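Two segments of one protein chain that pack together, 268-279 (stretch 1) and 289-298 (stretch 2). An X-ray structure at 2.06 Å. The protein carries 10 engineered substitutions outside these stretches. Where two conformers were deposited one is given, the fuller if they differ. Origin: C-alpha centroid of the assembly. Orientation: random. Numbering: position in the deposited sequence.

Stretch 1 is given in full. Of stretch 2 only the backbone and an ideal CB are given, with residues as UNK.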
# COMPACT_ATOMS: atom_id res chain seq x y z
N LEU A 268 4.59 -2.99 -16.65
CA LEU A 268 3.99 -3.43 -15.39
C LEU A 268 2.65 -4.14 -15.57
O LEU A 268 2.33 -5.05 -14.80
CB LEU A 268 3.86 -2.24 -14.40
CG LEU A 268 3.27 -2.55 -12.99
CD1 LEU A 268 4.21 -3.44 -12.14
CD2 LEU A 268 2.98 -1.25 -12.25
N THR A 269 1.85 -3.68 -16.55
CA THR A 269 0.52 -4.24 -16.82
C THR A 269 0.51 -5.33 -17.93
O THR A 269 -0.58 -5.81 -18.25
CB THR A 269 -0.47 -3.13 -17.18
OG1 THR A 269 0.10 -2.40 -18.26
CG2 THR A 269 -0.82 -2.24 -16.00
N CYS A 270 1.68 -5.75 -18.48
CA CYS A 270 1.80 -6.83 -19.49
C CYS A 270 0.88 -8.04 -19.17
O CYS A 270 0.16 -8.51 -20.05
CB CYS A 270 3.25 -7.29 -19.67
SG CYS A 270 4.31 -6.15 -20.59
N SER A 271 0.87 -8.49 -17.90
CA SER A 271 0.10 -9.65 -17.43
C SER A 271 -1.19 -9.28 -16.73
O SER A 271 -1.82 -10.16 -16.14
CB SER A 271 0.95 -10.49 -16.48
OG SER A 271 1.39 -9.69 -15.39
N ALA A 272 -1.57 -8.00 -16.74
CA ALA A 272 -2.77 -7.59 -16.02
C ALA A 272 -3.99 -8.24 -16.66
O ALA A 272 -4.01 -8.37 -17.89
CB ALA A 272 -2.90 -6.07 -16.01
N PRO A 273 -4.97 -8.73 -15.86
CA PRO A 273 -6.15 -9.37 -16.47
C PRO A 273 -6.86 -8.42 -17.42
O PRO A 273 -6.86 -7.21 -17.17
CB PRO A 273 -7.05 -9.67 -15.27
CG PRO A 273 -6.15 -9.65 -14.10
CD PRO A 273 -5.11 -8.65 -14.40
N TYR A 274 -7.47 -8.97 -18.50
CA TYR A 274 -8.23 -8.16 -19.45
C TYR A 274 -9.35 -7.39 -18.76
O TYR A 274 -9.49 -6.21 -18.99
CB TYR A 274 -8.79 -8.98 -20.63
CG TYR A 274 -9.51 -8.09 -21.63
CD1 TYR A 274 -8.79 -7.29 -22.51
CD2 TYR A 274 -10.90 -7.98 -21.63
CE1 TYR A 274 -9.44 -6.44 -23.41
CE2 TYR A 274 -11.56 -7.14 -22.52
CZ TYR A 274 -10.83 -6.38 -23.42
OH TYR A 274 -11.47 -5.55 -24.30
N TYR A 275 -10.12 -8.06 -17.92
CA TYR A 275 -11.23 -7.46 -17.22
C TYR A 275 -10.77 -6.90 -15.87
O TYR A 275 -11.06 -7.44 -14.80
CB TYR A 275 -12.40 -8.44 -17.13
CG TYR A 275 -12.92 -8.87 -18.49
CD1 TYR A 275 -13.79 -8.06 -19.22
CD2 TYR A 275 -12.58 -10.12 -19.03
CE1 TYR A 275 -14.29 -8.46 -20.46
CE2 TYR A 275 -13.07 -10.53 -20.28
CZ TYR A 275 -13.92 -9.69 -20.99
OH TYR A 275 -14.42 -10.08 -22.22
N ALA A 276 -9.96 -5.85 -15.96
CA ALA A 276 -9.40 -5.12 -14.82
C ALA A 276 -9.07 -3.71 -15.28
O ALA A 276 -8.38 -3.51 -16.27
CB ALA A 276 -8.15 -5.81 -14.28
N ASP A 277 -9.61 -2.73 -14.58
CA ASP A 277 -9.35 -1.34 -14.93
C ASP A 277 -9.11 -0.52 -13.68
O ASP A 277 -9.61 -0.88 -12.61
CB ASP A 277 -10.53 -0.75 -15.75
CG ASP A 277 -10.58 -1.29 -17.16
OD1 ASP A 277 -9.82 -0.78 -18.02
OD2 ASP A 277 -11.28 -2.30 -17.38
N TYR A 278 -8.33 0.57 -13.80
CA TYR A 278 -8.08 1.43 -12.64
C TYR A 278 -9.22 2.45 -12.52
O TYR A 278 -9.57 3.10 -13.51
CB TYR A 278 -6.74 2.16 -12.78
CG TYR A 278 -6.30 2.85 -11.50
CD1 TYR A 278 -5.90 2.11 -10.39
CD2 TYR A 278 -6.28 4.24 -11.40
CE1 TYR A 278 -5.52 2.73 -9.21
CE2 TYR A 278 -5.84 4.87 -10.24
CZ TYR A 278 -5.46 4.11 -9.14
OH TYR A 278 -5.11 4.68 -7.95
N PHE A 279 -9.77 2.59 -11.32
CA PHE A 279 -10.84 3.55 -11.11
C PHE A 279 -10.45 4.51 -10.02
O PHE A 279 -9.94 4.09 -8.97
CB PHE A 279 -12.16 2.86 -10.71
CG PHE A 279 -12.77 1.91 -11.71
CD1 PHE A 279 -13.88 2.28 -12.46
CD2 PHE A 279 -12.28 0.61 -11.87
CE1 PHE A 279 -14.49 1.38 -13.34
CE2 PHE A 279 -12.88 -0.28 -12.76
CZ PHE A 279 -13.98 0.11 -13.50
N UNK A 289 -11.38 6.51 -15.18
CA UNK A 289 -11.12 5.08 -15.36
C UNK A 289 -10.34 4.79 -16.60
O UNK A 289 -10.47 5.51 -17.57
CB UNK A 289 -12.43 4.30 -15.40
N UNK A 290 -9.60 3.65 -16.61
CA UNK A 290 -8.95 3.16 -17.82
C UNK A 290 -10.09 2.51 -18.62
O UNK A 290 -11.08 2.10 -18.01
CB UNK A 290 -7.81 2.19 -17.52
N UNK A 291 -10.01 2.47 -19.96
CA UNK A 291 -11.11 2.04 -20.82
C UNK A 291 -11.02 0.67 -21.49
O UNK A 291 -12.04 0.14 -21.92
CB UNK A 291 -11.28 3.08 -21.93
N UNK A 292 -9.80 0.18 -21.73
CA UNK A 292 -9.62 -1.03 -22.54
C UNK A 292 -9.06 -2.24 -21.81
O UNK A 292 -8.56 -3.18 -22.44
CB UNK A 292 -8.69 -0.71 -23.71
N UNK A 293 -9.21 -2.24 -20.50
CA UNK A 293 -8.78 -3.35 -19.66
C UNK A 293 -7.29 -3.42 -19.44
O UNK A 293 -6.53 -2.53 -19.84
CB UNK A 293 -9.25 -4.67 -20.27
N UNK A 294 -6.85 -4.50 -18.77
CA UNK A 294 -5.42 -4.67 -18.45
C UNK A 294 -4.86 -3.42 -17.68
O UNK A 294 -3.69 -3.04 -17.87
CB UNK A 294 -4.63 -4.90 -19.74
N UNK A 295 -5.72 -2.75 -16.89
CA UNK A 295 -5.38 -1.56 -16.09
C UNK A 295 -4.82 -0.40 -16.93
O UNK A 295 -3.98 0.35 -16.43
CB UNK A 295 -4.36 -1.94 -15.02
N UNK A 296 -5.29 -0.27 -18.18
CA UNK A 296 -4.83 0.77 -19.08
C UNK A 296 -3.55 0.47 -19.84
O UNK A 296 -2.94 1.38 -20.40
CB UNK A 296 -4.63 2.06 -18.28
N UNK A 297 -3.17 -0.82 -19.89
CA UNK A 297 -1.98 -1.32 -20.59
C UNK A 297 -1.90 -0.81 -22.03
O UNK A 297 -0.80 -0.52 -22.53
CB UNK A 297 -1.97 -2.85 -20.59
N UNK A 298 -3.04 -0.71 -22.71
CA UNK A 298 -3.04 -0.33 -24.13
C UNK A 298 -3.34 1.14 -24.40
O UNK A 298 -3.47 1.49 -25.56
CB UNK A 298 -4.07 -1.18 -24.88

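Position 289 pairs with Phe-279 in an antiparallel, non-hydrogen-bonded bridge, and its CB lies on the same face as the Phe-279 side chain, 3.8 Å from Phe-279 CD1. An aromatic or branched aliphatic residue would suit this place. It is Phe-289, whose CB touches Phe-279 CD1 at 3.9 Å while its ring leads away from stretch 1.

At 290 the backbone N donates to Tyr-278 O (3.1 Å). The CB points toward stretch 1, 3.6 Å from Asp-277 OD1 and 4.1 Å from Tyr-278 N, so an acceptor and a donor lie within reach of one short side chain. A small hydroxyl residue, serine or threonine, fits best. Ser-290 does both jobs: its OG donates to Asp-277 OD1 (2.7 Å) and accepts from Tyr-278 N (3.0 Å).

The CBs at 291 and 292 point away and meet nothing of stretch 1, so many residues would serve. They are Ser-291 and His-292; His-292 O lies 3.5 Å from Tyr-274 CE1.

At 293 phi is 76°, and an ideal CB would sit 2.0 Å from Tyr-274 O, a clash. Both observations call for glycine, and Gly-293 is found. Its CA approaches Tyr-274 O to 3.0 Å, and its N donates to Asp-277 OD1 (2.9 Å).

Position 294 also has positive phi (54°), compatible with asparagine or glycine, but stretch 1 offers a cluster of carbonyls: the CB is 4.0 Å from Ala-272 O, and Cys-270 O lies beyond. A long donor, lysine or arginine, could exploit them. Lys-294 curls its chain so that NZ donates to Cys-270 O (2.8 Å) and Ala-272 O (2.7 Å), while its backbone N donates to Tyr-274 O (3.2 Å) and weakly to Pro-273 O (3.1 Å).

The N of 295 donates to Ala-276 O (2.8 Å). Its CB meets Thr-269 CG2 at 3.7 Å and Ala-272 CB at 4.5 Å, an apolar setting for a small or unbranched side chain such as alanine or cysteine, although the positive phi (58°) by itself would favour glycine or asparagine. In Cys-295, SG packs 3.9 Å from Ala-272 CB and 4.1 Å from Ala-276 CB, and the residue is bonded covalently elsewhere in the structure.

At 296, phi of 84° favours glycine, and Gly-296 does not touch stretch 1.

The CB of 297 points toward Thr-269 OG1, 3.1 Å away, favouring a polar residue such as histidine, asparagine or glutamine. His-297 ND1 donates to Thr-269 OG1 (2.9 Å) near the ring plane.

At 298 stretch 1 lies beyond 5.5 Å of the CB and sets no preference; it is Asn-298.

Stretch 2 (289-298) FSSHGKCGHN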
# COMPACT_ATOMS: atom_id res chain seq x y z
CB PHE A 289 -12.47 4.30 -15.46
CG PHE A 289 -13.48 4.95 -16.40
CD1 PHE A 289 -13.63 4.49 -17.71
CD2 PHE A 289 -14.27 6.01 -15.97
CE1 PHE A 289 -14.57 5.08 -18.57
CE2 PHE A 289 -15.18 6.63 -16.84
CZ PHE A 289 -15.32 6.16 -18.13
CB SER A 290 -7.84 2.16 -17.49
OG SER A 290 -8.35 1.06 -16.76
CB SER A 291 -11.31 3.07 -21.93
OG SER A 291 -11.58 4.36 -21.43
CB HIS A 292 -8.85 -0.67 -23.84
CG HIS A 292 -9.57 0.34 -24.68
ND1 HIS A 292 -9.08 1.62 -24.85
CD2 HIS A 292 -10.77 0.24 -25.32
CE1 HIS A 292 -9.97 2.26 -25.61
NE2 HIS A 292 -11.01 1.48 -25.90
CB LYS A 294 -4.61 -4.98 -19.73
CG LYS A 294 -5.03 -6.27 -20.47
CD LYS A 294 -4.06 -6.60 -21.60
CE LYS A 294 -2.65 -6.98 -21.17
NZ LYS A 294 -2.65 -8.10 -20.20
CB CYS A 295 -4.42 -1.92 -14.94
SG CYS A 295 -4.90 -3.36 -13.97
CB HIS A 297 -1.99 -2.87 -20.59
CG HIS A 297 -0.88 -3.51 -21.37
ND1 HIS A 297 0.43 -3.49 -20.93
CD2 HIS A 297 -0.92 -4.13 -22.58
CE1 HIS A 297 1.13 -4.11 -21.87
NE2 HIS A 297 0.36 -4.52 -22.87
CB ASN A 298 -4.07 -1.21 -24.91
CG ASN A 298 -3.96 -2.70 -24.70
OD1 ASN A 298 -4.81 -3.33 -24.05
ND2 ASN A 298 -2.92 -3.30 -25.26
O HOH W 1 -10.26 -3.46 -25.34
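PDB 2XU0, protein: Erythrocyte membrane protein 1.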